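PDB 2Z0Q: Rho guanine nucleotide exchange factor 3 from Mus musculus, which acts as a guanine nucleotide exchange factor for the small GTPases RhoA and RhoB, through its DH-PH module. Local coordinates for residues A[96-101]-A[182-187]; A[224-229]-A[252-257]; A[274-279]-A[320-325]. One frame throughout, in Å; residues are numbered along the deposited sequence.

Contact 1 (A[96-101]-A[182-187])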
ATOM      1  N   PRO A  96      26.278  16.406   4.150  1.00 20.77           N
ATOM      2  CA  PRO A  96      27.098  15.757   3.114  1.00 20.44           C
ATOM      3  C   PRO A  96      26.780  14.282   2.954  1.00 20.38           C
ATOM      4  O   PRO A  96      26.650  13.771   1.841  1.00 18.14           O
ATOM      5  CB  PRO A  96      28.512  16.007   3.591  1.00 22.39           C
ATOM      6  CG  PRO A  96      28.377  17.431   4.218  1.00 22.98           C
ATOM      7  CD  PRO A  96      27.099  17.286   5.016  1.00 21.61           C
ATOM      8  N   ILE A  97      26.621  13.582   4.082  1.00 18.91           N
ATOM      9  CA  ILE A  97      26.301  12.162   4.006  1.00 18.44           C
ATOM     10  C   ILE A  97      24.955  11.904   3.307  1.00 16.15           C
ATOM     11  O   ILE A  97      24.839  11.005   2.476  1.00 15.52           O
ATOM     12  CB  ILE A  97      26.251  11.547   5.437  1.00 19.04           C
ATOM     13  CG1 ILE A  97      27.671  11.368   5.977  1.00 21.62           C
ATOM     14  CG2 ILE A  97      25.480  10.187   5.394  1.00 19.18           C
ATOM     15  CD1 ILE A  97      27.715  10.885   7.455  1.00 22.65           C
ATOM     16  N   LEU A  98      23.920  12.678   3.667  1.00 16.52           N
ATOM     17  CA  LEU A  98      22.609  12.480   3.065  1.00 14.88           C
ATOM     18  C   LEU A  98      22.652  12.788   1.568  1.00 16.12           C
ATOM     19  O   LEU A  98      22.176  12.008   0.775  1.00 16.23           O
ATOM     20  CB  LEU A  98      21.557  13.367   3.753  1.00 16.36           C
ATOM     21  CG  LEU A  98      21.211  12.793   5.137  1.00 17.50           C
ATOM     22  CD1 LEU A  98      20.535  13.850   5.997  1.00 20.67           C
ATOM     23  CD2 LEU A  98      20.321  11.574   4.955  1.00 17.69           C
ATOM     24  N   VAL A  99      23.223  13.926   1.212  1.00 15.32           N
ATOM     25  CA  VAL A  99      23.315  14.279  -0.196  1.00 15.82           C
ATOM     26  C   VAL A  99      24.077  13.208  -1.004  1.00 15.70           C
ATOM     27  O   VAL A  99      23.675  12.856  -2.107  1.00 15.79           O
ATOM     28  CB  VAL A  99      23.968  15.641  -0.359  1.00 15.93           C
ATOM     29  CG1 VAL A  99      24.259  15.904  -1.882  1.00 15.95           C
ATOM     30  CG2 VAL A  99      22.980  16.728   0.163  1.00 17.23           C
ATOM     31  N   GLY A 100      25.159  12.666  -0.449  1.00 16.79           N
ATOM     32  CA  GLY A 100      25.875  11.627  -1.187  1.00 17.99           C
ATOM     33  C   GLY A 100      25.169  10.286  -1.248  1.00 17.20           C
ATOM     34  O   GLY A 100      25.386   9.486  -2.171  1.00 18.10           O
ATOM     35  N   TRP A 101      24.334  10.001  -0.255  1.00 18.21           N
ATOM     36  CA  TRP A 101      23.617   8.732  -0.207  1.00 17.11           C
ATOM     37  C   TRP A 101      22.351   8.695  -1.055  1.00 17.00           C
ATOM     38  O   TRP A 101      22.023   7.671  -1.621  1.00 17.82           O
ATOM     39  CB  TRP A 101      23.271   8.403   1.268  1.00 17.89           C
ATOM     40  CG  TRP A 101      22.419   7.181   1.474  1.00 18.55           C
ATOM     41  CD1 TRP A 101      22.841   5.866   1.507  1.00 19.76           C
ATOM     42  CD2 TRP A 101      21.002   7.150   1.699  1.00 20.34           C
ATOM     43  NE1 TRP A 101      21.768   5.036   1.733  1.00 20.95           N
ATOM     44  CE2 TRP A 101      20.631   5.793   1.853  1.00 20.86           C
ATOM     45  CE3 TRP A 101      20.005   8.145   1.793  1.00 21.83           C
ATOM     46  CZ2 TRP A 101      19.297   5.394   2.094  1.00 21.63           C
ATOM     47  CZ3 TRP A 101      18.668   7.744   2.042  1.00 20.60           C
ATOM     48  CH2 TRP A 101      18.337   6.385   2.186  1.00 21.96           C
ATOM     49  N   GLN A 182      21.948  24.260   4.091  1.00 16.11           N
ATOM     50  CA  GLN A 182      21.812  24.073   2.638  1.00 17.58           C
ATOM     51  C   GLN A 182      21.752  22.611   2.218  1.00 14.32           C
ATOM     52  O   GLN A 182      20.983  22.233   1.352  1.00 13.18           O
ATOM     53  CB  GLN A 182      22.952  24.778   1.897  1.00 20.86           C
ATOM     54  CG  GLN A 182      22.817  26.296   1.857  1.00 25.09           C
ATOM     55  CD  GLN A 182      23.410  27.020   3.059  1.00 30.81           C
ATOM     56  OE1 GLN A 182      23.538  28.254   3.026  1.00 33.91           O
ATOM     57  NE2 GLN A 182      23.784  26.279   4.119  1.00 27.56           N
ATOM     58  N   HIS A 183      22.590  21.777   2.818  1.00 13.03           N
ATOM     59  CA  HIS A 183      22.598  20.366   2.448  1.00 13.93           C
ATOM     60  C   HIS A 183      21.301  19.684   2.766  1.00 12.83           C
ATOM     61  O   HIS A 183      20.828  18.843   1.998  1.00 12.86           O
ATOM     62  CB  HIS A 183      23.753  19.668   3.151  1.00 16.11           C
ATOM     63  CG  HIS A 183      25.080  20.123   2.641  1.00 20.18           C
ATOM     64  ND1 HIS A 183      26.160  20.364   3.460  1.00 23.66           N
ATOM     65  CD2 HIS A 183      25.489  20.407   1.378  1.00 23.74           C
ATOM     66  CE1 HIS A 183      27.181  20.776   2.722  1.00 23.15           C
ATOM     67  NE2 HIS A 183      26.799  20.810   1.460  1.00 24.86           N
ATOM     68  N   LEU A 184      20.707  20.042   3.907  1.00 12.66           N
ATOM     69  CA  LEU A 184      19.434  19.426   4.268  1.00 12.09           C
ATOM     70  C   LEU A 184      18.323  19.925   3.363  1.00 13.07           C
ATOM     71  O   LEU A 184      17.468  19.148   2.959  1.00 11.36           O
ATOM     72  CB  LEU A 184      19.098  19.714   5.743  1.00 12.72           C
ATOM     73  CG  LEU A 184      19.943  18.881   6.723  1.00 15.03           C
ATOM     74  CD1 LEU A 184      19.852  19.490   8.104  1.00 14.74           C
ATOM     75  CD2 LEU A 184      19.462  17.399   6.713  1.00 15.68           C
ATOM     76  N   GLU A 185      18.319  21.226   3.073  1.00 13.40           N
ATOM     77  CA  GLU A 185      17.295  21.752   2.160  1.00 15.24           C
ATOM     78  C   GLU A 185      17.389  20.991   0.813  1.00 13.80           C
ATOM     79  O   GLU A 185      16.371  20.661   0.192  1.00 12.49           O
ATOM     80  CB  GLU A 185      17.498  23.269   1.961  1.00 19.17           C
ATOM     81  CG  GLU A 185      17.120  24.039   3.232  1.00 24.55           C
ATOM     82  CD  GLU A 185      17.558  25.498   3.253  1.00 32.06           C
ATOM     83  OE1 GLU A 185      18.348  25.904   2.370  1.00 34.76           O
ATOM     84  OE2 GLU A 185      17.110  26.241   4.181  1.00 34.94           O
ATOM     85  N   GLU A 186      18.610  20.717   0.377  1.00 12.01           N
ATOM     86  CA  GLU A 186      18.791  19.989  -0.865  1.00 11.37           C
ATOM     87  C   GLU A 186      18.240  18.564  -0.782  1.00 13.09           C
ATOM     88  O   GLU A 186      17.475  18.137  -1.621  1.00 11.48           O
ATOM     89  CB  GLU A 186      20.272  19.983  -1.266  1.00 12.19           C
ATOM     90  CG  GLU A 186      20.592  18.957  -2.361  1.00 10.06           C
ATOM     91  CD  GLU A 186      22.078  18.929  -2.807  1.00 12.25           C
ATOM     92  OE1 GLU A 186      22.921  19.572  -2.172  1.00 12.81           O
ATOM     93  OE2 GLU A 186      22.385  18.219  -3.826  1.00 13.12           O
ATOM     94  N   ALA A 187      18.620  17.840   0.278  1.00 12.17           N
ATOM     95  CA  ALA A 187      18.172  16.482   0.437  1.00 11.84           C
ATOM     96  C   ALA A 187      16.651  16.389   0.498  1.00 10.89           C
ATOM     97  O   ALA A 187      16.060  15.475  -0.070  1.00 11.50           O
ATOM     98  CB  ALA A 187      18.810  15.877   1.717  1.00 11.78           C
TER

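Contact 2 (A[224-229]-A[252-257])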
ATOM      1  N   SER A 224     -15.808   0.752 -22.470  1.00 31.76           N
ATOM      2  CA  SER A 224     -14.731   1.658 -22.845  1.00 30.64           C
ATOM      3  C   SER A 224     -14.264   2.518 -21.681  1.00 29.60           C
ATOM      4  O   SER A 224     -13.153   3.042 -21.700  1.00 30.53           O
ATOM      5  CB  SER A 224     -15.169   2.561 -24.007  1.00 32.15           C
ATOM      6  OG  SER A 224     -16.117   3.516 -23.557  1.00 37.69           O
ATOM      7  N   LEU A 225     -15.109   2.682 -20.669  1.00 26.91           N
ATOM      8  CA  LEU A 225     -14.742   3.489 -19.527  1.00 25.34           C
ATOM      9  C   LEU A 225     -13.635   2.790 -18.761  1.00 24.73           C
ATOM     10  O   LEU A 225     -12.804   3.442 -18.143  1.00 24.48           O
ATOM     11  CB  LEU A 225     -15.952   3.728 -18.613  1.00 25.89           C
ATOM     12  CG  LEU A 225     -16.988   4.733 -19.113  1.00 26.82           C
ATOM     13  CD1 LEU A 225     -18.174   4.764 -18.114  1.00 28.38           C
ATOM     14  CD2 LEU A 225     -16.344   6.125 -19.233  1.00 28.06           C
ATOM     15  N   ILE A 226     -13.632   1.458 -18.761  1.00 24.03           N
ATOM     16  CA  ILE A 226     -12.556   0.752 -18.072  1.00 24.34           C
ATOM     17  C   ILE A 226     -11.255   1.007 -18.860  1.00 24.78           C
ATOM     18  O   ILE A 226     -10.228   1.360 -18.289  1.00 24.35           O
ATOM     19  CB  ILE A 226     -12.796  -0.778 -18.020  1.00 22.66           C
ATOM     20  CG1 ILE A 226     -13.965  -1.093 -17.062  1.00 22.07           C
ATOM     21  CG2 ILE A 226     -11.546  -1.486 -17.520  1.00 20.23           C
ATOM     22  CD1 ILE A 226     -14.549  -2.489 -17.299  1.00 25.44           C
ATOM     23  N   ASP A 227     -11.328   0.797 -20.163  1.00 28.74           N
ATOM     24  CA  ASP A 227     -10.172   0.976 -21.063  1.00 31.74           C
ATOM     25  C   ASP A 227      -9.534   2.362 -20.941  1.00 32.14           C
ATOM     26  O   ASP A 227      -8.308   2.498 -20.913  1.00 33.28           O
ATOM     27  CB  ASP A 227     -10.616   0.733 -22.515  1.00 32.32           C
ATOM     28  CG  ASP A 227     -11.249  -0.645 -22.716  1.00 34.36           C
ATOM     29  OD1 ASP A 227     -11.244  -1.463 -21.774  1.00 36.98           O
ATOM     30  OD2 ASP A 227     -11.756  -0.927 -23.817  1.00 36.49           O
ATOM     31  N   SER A 228     -10.369   3.389 -20.858  1.00 33.66           N
ATOM     32  CA  SER A 228      -9.893   4.753 -20.761  1.00 33.83           C
ATOM     33  C   SER A 228      -9.460   5.153 -19.362  1.00 34.40           C
ATOM     34  O   SER A 228      -8.940   6.240 -19.176  1.00 34.83           O
ATOM     35  CB  SER A 228     -10.974   5.714 -21.263  1.00 35.69           C
ATOM     36  OG  SER A 228     -12.108   5.735 -20.401  1.00 37.48           O
ATOM     37  N   SER A 229      -9.657   4.282 -18.370  1.00 33.49           N
ATOM     38  CA  SER A 229      -9.274   4.645 -17.016  1.00 33.49           C
ATOM     39  C   SER A 229      -7.768   4.708 -16.840  1.00 33.46           C
ATOM     40  O   SER A 229      -7.023   3.851 -17.335  1.00 33.07           O
ATOM     41  CB  SER A 229      -9.856   3.667 -15.982  1.00 33.39           C
ATOM     42  OG  SER A 229     -11.274   3.630 -16.045  1.00 35.40           O
ATOM     43  N   GLN A 252     -11.841   5.816 -11.914  1.00 24.69           N
ATOM     44  CA  GLN A 252     -12.443   7.138 -11.804  1.00 27.15           C
ATOM     45  C   GLN A 252     -13.874   7.258 -12.299  1.00 25.25           C
ATOM     46  O   GLN A 252     -14.714   7.891 -11.652  1.00 26.47           O
ATOM     47  CB  GLN A 252     -11.594   8.173 -12.541  1.00 30.13           C
ATOM     48  CG  GLN A 252     -12.033   9.620 -12.287  1.00 36.86           C
ATOM     49  CD  GLN A 252     -11.754  10.054 -10.866  1.00 39.27           C
ATOM     50  OE1 GLN A 252     -12.570   9.844  -9.971  1.00 40.26           O
ATOM     51  NE2 GLN A 252     -10.572  10.653 -10.644  1.00 42.07           N
ATOM     52  N   GLU A 253     -14.167   6.633 -13.432  1.00 23.29           N
ATOM     53  CA  GLU A 253     -15.490   6.756 -14.008  1.00 23.29           C
ATOM     54  C   GLU A 253     -16.338   5.490 -14.043  1.00 21.14           C
ATOM     55  O   GLU A 253     -17.462   5.527 -14.536  1.00 20.42           O
ATOM     56  CB  GLU A 253     -15.361   7.316 -15.431  1.00 25.96           C
ATOM     57  CG  GLU A 253     -14.690   8.705 -15.469  1.00 29.52           C
ATOM     58  CD  GLU A 253     -14.651   9.269 -16.874  1.00 33.86           C
ATOM     59  OE1 GLU A 253     -15.736   9.429 -17.464  1.00 34.55           O
ATOM     60  OE2 GLU A 253     -13.546   9.530 -17.396  1.00 36.21           O
ATOM     61  N   VAL A 254     -15.810   4.399 -13.508  1.00 19.08           N
ATOM     62  CA  VAL A 254     -16.557   3.137 -13.553  1.00 18.13           C
ATOM     63  C   VAL A 254     -16.226   2.175 -12.419  1.00 17.32           C
ATOM     64  O   VAL A 254     -15.064   2.011 -12.027  1.00 17.55           O
ATOM     65  CB  VAL A 254     -16.360   2.440 -14.954  1.00 17.37           C
ATOM     66  CG1 VAL A 254     -14.890   2.079 -15.147  1.00 17.55           C
ATOM     67  CG2 VAL A 254     -17.262   1.148 -15.081  1.00 16.79           C
ATOM     68  N   LEU A 255     -17.277   1.537 -11.878  1.00 15.28           N
ATOM     69  CA  LEU A 255     -17.104   0.549 -10.819  1.00 12.89           C
ATOM     70  C   LEU A 255     -17.124  -0.845 -11.467  1.00 13.99           C
ATOM     71  O   LEU A 255     -17.986  -1.144 -12.293  1.00 15.13           O
ATOM     72  CB  LEU A 255     -18.238   0.664  -9.798  1.00 13.61           C
ATOM     73  CG  LEU A 255     -18.120  -0.263  -8.575  1.00 12.60           C
ATOM     74  CD1 LEU A 255     -17.178   0.368  -7.558  1.00 15.43           C
ATOM     75  CD2 LEU A 255     -19.496  -0.474  -7.902  1.00 15.28           C
ATOM     76  N   VAL A 256     -16.165  -1.693 -11.106  1.00 14.38           N
ATOM     77  CA  VAL A 256     -16.088  -3.047 -11.683  1.00 15.04           C
ATOM     78  C   VAL A 256     -16.121  -4.039 -10.522  1.00 14.72           C
ATOM     79  O   VAL A 256     -15.323  -3.957  -9.584  1.00 15.31           O
ATOM     80  CB  VAL A 256     -14.794  -3.224 -12.529  1.00 15.21           C
ATOM     81  CG1 VAL A 256     -14.783  -4.658 -13.188  1.00 15.88           C
ATOM     82  CG2 VAL A 256     -14.765  -2.172 -13.608  1.00 12.96           C
ATOM     83  N   ILE A 257     -17.064  -4.978 -10.582  1.00 14.44           N
ATOM     84  CA  ILE A 257     -17.250  -5.955  -9.513  1.00 13.71           C
ATOM     85  C   ILE A 257     -16.809  -7.314 -10.071  1.00 14.19           C
ATOM     86  O   ILE A 257     -17.255  -7.717 -11.141  1.00 15.60           O
ATOM     87  CB  ILE A 257     -18.768  -6.040  -9.083  1.00 14.13           C
ATOM     88  CG1 ILE A 257     -19.234  -4.658  -8.591  1.00 15.40           C
ATOM     89  CG2 ILE A 257     -18.927  -7.074  -7.977  1.00 13.81           C
ATOM     90  CD1 ILE A 257     -20.727  -4.588  -8.206  1.00 16.96           C
TER
HETATM   91  O   HOH W   1     -12.829   6.441 -18.036  1.00 46.18           O
HETATM   92  O   HOH W   2     -12.270   5.947 -15.409  1.00 27.00           O

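Contact 3 (A[274-279]-A[320-325]). With SO4 (sulfate ion), chain D.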
ATOM      1  N   GLN A 274     -22.031  -6.646 -15.313  1.00 20.45           N
ATOM      2  CA  GLN A 274     -21.531  -5.627 -16.222  1.00 22.82           C
ATOM      3  C   GLN A 274     -21.064  -4.444 -15.385  1.00 20.89           C
ATOM      4  O   GLN A 274     -21.560  -4.198 -14.286  1.00 21.31           O
ATOM      5  CB  GLN A 274     -22.629  -5.219 -17.177  1.00 24.77           C
ATOM      6  CG  GLN A 274     -23.139  -6.455 -17.911  1.00 28.51           C
ATOM      7  CD  GLN A 274     -24.239  -6.131 -18.875  1.00 32.64           C
ATOM      8  OE1 GLN A 274     -24.949  -5.151 -18.703  1.00 34.36           O
ATOM      9  NE2 GLN A 274     -24.403  -6.972 -19.898  1.00 35.56           N
ATOM     10  N   PRO A 275     -20.066  -3.715 -15.881  1.00 19.37           N
ATOM     11  CA  PRO A 275     -19.552  -2.564 -15.128  1.00 17.86           C
ATOM     12  C   PRO A 275     -20.626  -1.494 -14.905  1.00 17.86           C
ATOM     13  O   PRO A 275     -21.510  -1.322 -15.746  1.00 19.75           O
ATOM     14  CB  PRO A 275     -18.427  -2.029 -16.032  1.00 18.01           C
ATOM     15  CG  PRO A 275     -18.020  -3.206 -16.845  1.00 19.30           C
ATOM     16  CD  PRO A 275     -19.320  -3.918 -17.136  1.00 19.29           C
ATOM     17  N   ILE A 276     -20.529  -0.775 -13.785  1.00 15.54           N
ATOM     18  CA  ILE A 276     -21.446   0.307 -13.463  1.00 15.68           C
ATOM     19  C   ILE A 276     -20.758   1.684 -13.598  1.00 16.44           C
ATOM     20  O   ILE A 276     -19.868   2.023 -12.821  1.00 17.21           O
ATOM     21  CB  ILE A 276     -21.992   0.162 -12.003  1.00 16.26           C
ATOM     22  CG1 ILE A 276     -22.785  -1.156 -11.891  1.00 17.29           C
ATOM     23  CG2 ILE A 276     -22.840   1.391 -11.614  1.00 17.30           C
ATOM     24  CD1 ILE A 276     -23.111  -1.492 -10.455  1.00 18.97           C
ATOM     25  N   PRO A 277     -21.174   2.493 -14.583  1.00 17.64           N
ATOM     26  CA  PRO A 277     -20.573   3.827 -14.765  1.00 19.65           C
ATOM     27  C   PRO A 277     -20.826   4.627 -13.502  1.00 19.82           C
ATOM     28  O   PRO A 277     -21.917   4.547 -12.939  1.00 19.96           O
ATOM     29  CB  PRO A 277     -21.338   4.411 -15.968  1.00 20.20           C
ATOM     30  CG  PRO A 277     -21.815   3.242 -16.718  1.00 21.48           C
ATOM     31  CD  PRO A 277     -22.166   2.202 -15.617  1.00 17.73           C
ATOM     32  N   VAL A 278     -19.830   5.386 -13.047  1.00 19.70           N
ATOM     33  CA  VAL A 278     -19.981   6.166 -11.829  1.00 21.97           C
ATOM     34  C   VAL A 278     -21.107   7.201 -11.951  1.00 22.24           C
ATOM     35  O   VAL A 278     -21.781   7.465 -10.957  1.00 21.30           O
ATOM     36  CB  VAL A 278     -18.624   6.846 -11.430  1.00 22.56           C
ATOM     37  CG1 VAL A 278     -18.829   7.932 -10.388  1.00 23.30           C
ATOM     38  CG2 VAL A 278     -17.672   5.754 -10.830  1.00 22.24           C
ATOM     39  N   LYS A 279     -21.344   7.739 -13.152  1.00 22.15           N
ATOM     40  CA  LYS A 279     -22.425   8.734 -13.332  1.00 24.05           C
ATOM     41  C   LYS A 279     -23.808   8.117 -13.066  1.00 24.68           C
ATOM     42  O   LYS A 279     -24.769   8.845 -12.797  1.00 23.89           O
ATOM     43  CB  LYS A 279     -22.440   9.302 -14.759  1.00 26.68           C
ATOM     44  CG  LYS A 279     -22.716   8.270 -15.834  1.00 28.35           C
ATOM     45  CD  LYS A 279     -23.063   8.902 -17.200  1.00 34.88           C
ATOM     46  CE  LYS A 279     -23.538   7.811 -18.195  1.00 35.31           C
ATOM     47  NZ  LYS A 279     -24.115   8.399 -19.446  1.00 40.05           N
ATOM     48  N   GLN A 320     -31.161  -5.314 -17.411  1.00 29.57           N
ATOM     49  CA  GLN A 320     -29.881  -5.640 -16.815  1.00 29.65           C
ATOM     50  C   GLN A 320     -29.613  -4.802 -15.539  1.00 25.70           C
ATOM     51  O   GLN A 320     -28.478  -4.702 -15.109  1.00 27.20           O
ATOM     52  CB  GLN A 320     -28.762  -5.403 -17.840  1.00 31.42           C
ATOM     53  CG  GLN A 320     -28.825  -6.251 -19.124  1.00 37.73           C
ATOM     54  CD  GLN A 320     -28.465  -7.728 -18.894  1.00 42.65           C
ATOM     55  OE1 GLN A 320     -29.296  -8.526 -18.425  1.00 44.71           O
ATOM     56  NE2 GLN A 320     -27.219  -8.091 -19.213  1.00 42.97           N
ATOM     57  N   SER A 321     -30.643  -4.212 -14.946  1.00 23.20           N
ATOM     58  CA  SER A 321     -30.434  -3.415 -13.710  1.00 21.14           C
ATOM     59  C   SER A 321     -29.788  -4.300 -12.655  1.00 18.78           C
ATOM     60  O   SER A 321     -29.974  -5.509 -12.666  1.00 18.77           O
ATOM     61  CB  SER A 321     -31.754  -2.885 -13.178  1.00 21.89           C
ATOM     62  OG  SER A 321     -32.298  -1.949 -14.052  1.00 23.09           O
ATOM     63  N   GLN A 322     -29.046  -3.681 -11.745  1.00 17.01           N
ATOM     64  CA  GLN A 322     -28.322  -4.437 -10.733  1.00 16.01           C
ATOM     65  C   GLN A 322     -28.459  -3.777  -9.381  1.00 14.88           C
ATOM     66  O   GLN A 322     -28.682  -2.574  -9.285  1.00 15.23           O
ATOM     67  CB  GLN A 322     -26.804  -4.420 -11.010  1.00 18.23           C
ATOM     68  CG  GLN A 322     -26.275  -5.078 -12.238  1.00 19.49           C
ATOM     69  CD  GLN A 322     -24.787  -4.773 -12.409  1.00 18.39           C
ATOM     70  OE1 GLN A 322     -24.025  -4.836 -11.443  1.00 16.45           O
ATOM     71  NE2 GLN A 322     -24.376  -4.436 -13.633  1.00 18.34           N
ATOM     72  N   THR A 323     -28.305  -4.591  -8.349  1.00 15.65           N
ATOM     73  CA  THR A 323     -28.231  -4.040  -7.014  1.00 15.39           C
ATOM     74  C   THR A 323     -27.282  -4.953  -6.223  1.00 14.58           C
ATOM     75  O   THR A 323     -27.357  -6.162  -6.331  1.00 15.52           O
ATOM     76  CB  THR A 323     -29.611  -3.900  -6.324  1.00 17.48           C
ATOM     77  OG1 THR A 323     -29.437  -3.125  -5.120  1.00 16.71           O
ATOM     78  CG2 THR A 323     -30.268  -5.262  -6.008  1.00 16.52           C
ATOM     79  N   HIS A 324     -26.400  -4.351  -5.422  1.00 15.25           N
ATOM     80  CA  HIS A 324     -25.444  -5.123  -4.623  1.00 15.37           C
ATOM     81  C   HIS A 324     -25.373  -4.579  -3.198  1.00 14.06           C
ATOM     82  O   HIS A 324     -25.264  -3.369  -3.016  1.00 14.88           O
ATOM     83  CB  HIS A 324     -24.055  -4.976  -5.234  1.00 14.74           C
ATOM     84  CG  HIS A 324     -23.980  -5.432  -6.648  1.00 15.73           C
ATOM     85  ND1 HIS A 324     -23.839  -6.758  -6.995  1.00 17.67           N
ATOM     86  CD2 HIS A 324     -24.087  -4.743  -7.808  1.00 15.09           C
ATOM     87  CE1 HIS A 324     -23.861  -6.862  -8.315  1.00 17.51           C
ATOM     88  NE2 HIS A 324     -24.012  -5.653  -8.830  1.00 15.82           N
ATOM     89  N   SER A 325     -25.468  -5.462  -2.210  1.00 14.06           N
ATOM     90  CA  SER A 325     -25.331  -5.088  -0.787  1.00 14.71           C
ATOM     91  C   SER A 325     -23.953  -5.657  -0.471  1.00 15.07           C
ATOM     92  O   SER A 325     -23.783  -6.860  -0.499  1.00 13.50           O
ATOM     93  CB  SER A 325     -26.423  -5.772   0.045  1.00 16.54           C
ATOM     94  OG  SER A 325     -27.657  -5.166  -0.283  1.00 18.04           O
TER
HETATM   95  S   SO4 D 503     -28.159  -8.322  -9.792  1.00 36.21           S
HETATM   96  O1  SO4 D 503     -28.727  -8.726 -11.129  1.00 36.93           O
HETATM   97  O2  SO4 D 503     -27.934  -9.568  -8.993  1.00 33.49           O
HETATM   98  O3  SO4 D 503     -26.841  -7.677 -10.003  1.00 33.27           O
HETATM   99  O4  SO4 D 503     -29.066  -7.389  -9.066  1.00 26.85           O
HETATM  100  O   HOH W   3     -26.034  -4.321 -16.012  1.00 25.00           O

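Contact 1 (A[96-101]-A[182-187])
Leu98 and Val99 of helix 95-101 face His183, Leu184, Glu186 and Ala187 of the long helix 180-213, a pairing inside the elongated all-helical bundle of the DH domain. The two short segments run in nearly the same direction, their axes 29° apart and 8.8 Å from each other at closest approach. No hydrogen bond joins them, and the contact illustrates how helix packing divides into a buried side and an open one.

On the buried side, Leu98 meets two partners. Its CD1 methyl lies 3.8 Å from CD2 of Leu184, the two leucines crossing at a slant, while its CB stands 4.2 Å from the CB of Ala187. Helix 155-172 closes this layer, with Leu167 touching both Leu98 and Ala187 and with Ile170 against Leu184. The small Ala187 is consistent with the close backbones here, its CA 5.6 Å from that of Val99.

Toward solvent the chemistry is mixed. Pro96 brings CG and CD to the ND1-CE1 side of His183, the two side chains crossing at about a right angle, with CD 3.6 Å from ND1. Glu186 has its CG anti to the backbone N (chi1 166°); beyond it the extended chain crosses Val99 at about a right angle, its carboxylate against both methyls. OE2 comes to 3.6 Å from CG1 of Val99, a van der Waals contact of methyl and carboxylate. Val99, the residue with the most surface buried here, has its other methyl, CG2, 3.5 Å from the carbonyl O of His183, an oxygen already accepting the helical hydrogen bond from Ala187 N.

Contact 2 (A[224-229]-A[252-257])
Leu225, Val254 and Ile226 carry this contact, in which a short helix lies against the beginning of a strand. Leu225 has the most surface buried: its CB sits 3.9 Å from CB of Val254, and its side chain crosses that of Glu253 at about a right angle, CD1 near the carbonyl O and CD2 near OE1. Val254 has CG1 in the crowded position between its own N and carbonyl carbon (chi1 63°), and this turns the methyl to the helix, where it touches CG1 of Ile226 at 3.8 Å and OG of Ser229 at 4.0 Å. Ile226 continues the apolar seam, placing CG1 and CD1 each 3.7 Å from CG2 of Val256; Leu214 and Pro275 also pack on it.

At the open edge, polar groups meet through water. Ser229 OG donates to Leu225 O at 2.6 Å and accepts from a water that in turn takes the N-H of Glu253. A second water donates to Leu225 O and, weakly, to Glu253 OE2. Leu225 O thus accepts two hydrogen bonds. The whole is a short helix leading into strand 232-240 and packed on the face of the PH-domain sheet turned away from strand 322-327.

Contact 3 (A[274-279]-A[320-325])
Gln274 touches both Gln320 and Gln322, and it does so with both backbone and side chain. Its carbonyl O accepts a hydrogen bond from Gln322 NE2 at 2.9 Å, nearly straight at the hydrogen (167°); the donor lies tilted from the carbonyl plane, whereas the acceptor lies close to the amide plane of Gln322. The side chain of Gln274, extended beyond CG, crosses that of Gln320 at about a right angle, with the amide planes 79° apart. Here the two NE2 atoms stand 3.1 Å apart as modelled. Both are donors, and this is no hydrogen bond; since Gln274 NE2 has its own acceptor in Glu219 O, the modelled amide orientation of exposed Gln320 is the more doubtful. A water binds the three glutamines together, donating to Gln274 OE1 and Gln320 O and accepting from Gln322 NE2. The amide of Gln322 therefore spends both N-H groups within the contact.

Pro275 turns its ring away from strand 322-327, onto Val254. Strand 276-277 and strand 322-327 are not direct partners in the curled beta-sheet of the PH domain: the former pairs with 254-263, the latter with 232-240 and 310-315, and Gln322 reaches with its side chain from its own strand to the backbone of the other segment.

Ile276 crosses the Gln322 side chain at a slant, CD1 3.6 Å from OE1 and 4.3 Å from CD2 of His324. The same OE1 accepts from His324 NE2 at 2.7 Å, in the carbonyl plane on a lone pair and in the plane of the ring, so the amide cannot turn over without losing this bond. Next to this pair a sulfate, probably from the crystallisation liquor, takes the N-H of Thr323 on O4 at 3.0 Å and is also bonded to Arg273 NE.

The contacts compare three ways of joining elements. Contact 1 belongs to the DH domain, its centre about 43 Å from that of contact 2 and 52 Å from that of contact 3, and is partly buried. Contacts 2 and 3 are both buried, share the PH domain and have centres only 12 Å apart. Strands 254-263 and 276-277 are neighbours in one sheet, joined by probable backbone hydrogen bonds from Leu255 N to Ile276 O and from Val278 N to Glu253 O. Contacts 1 and 2 have no direct hydrogen bond across their segments, contact 2 being bridged by water; only contact 3 has one, from a glutamine amide. Ile257 on His324 also links contacts 2 and 3.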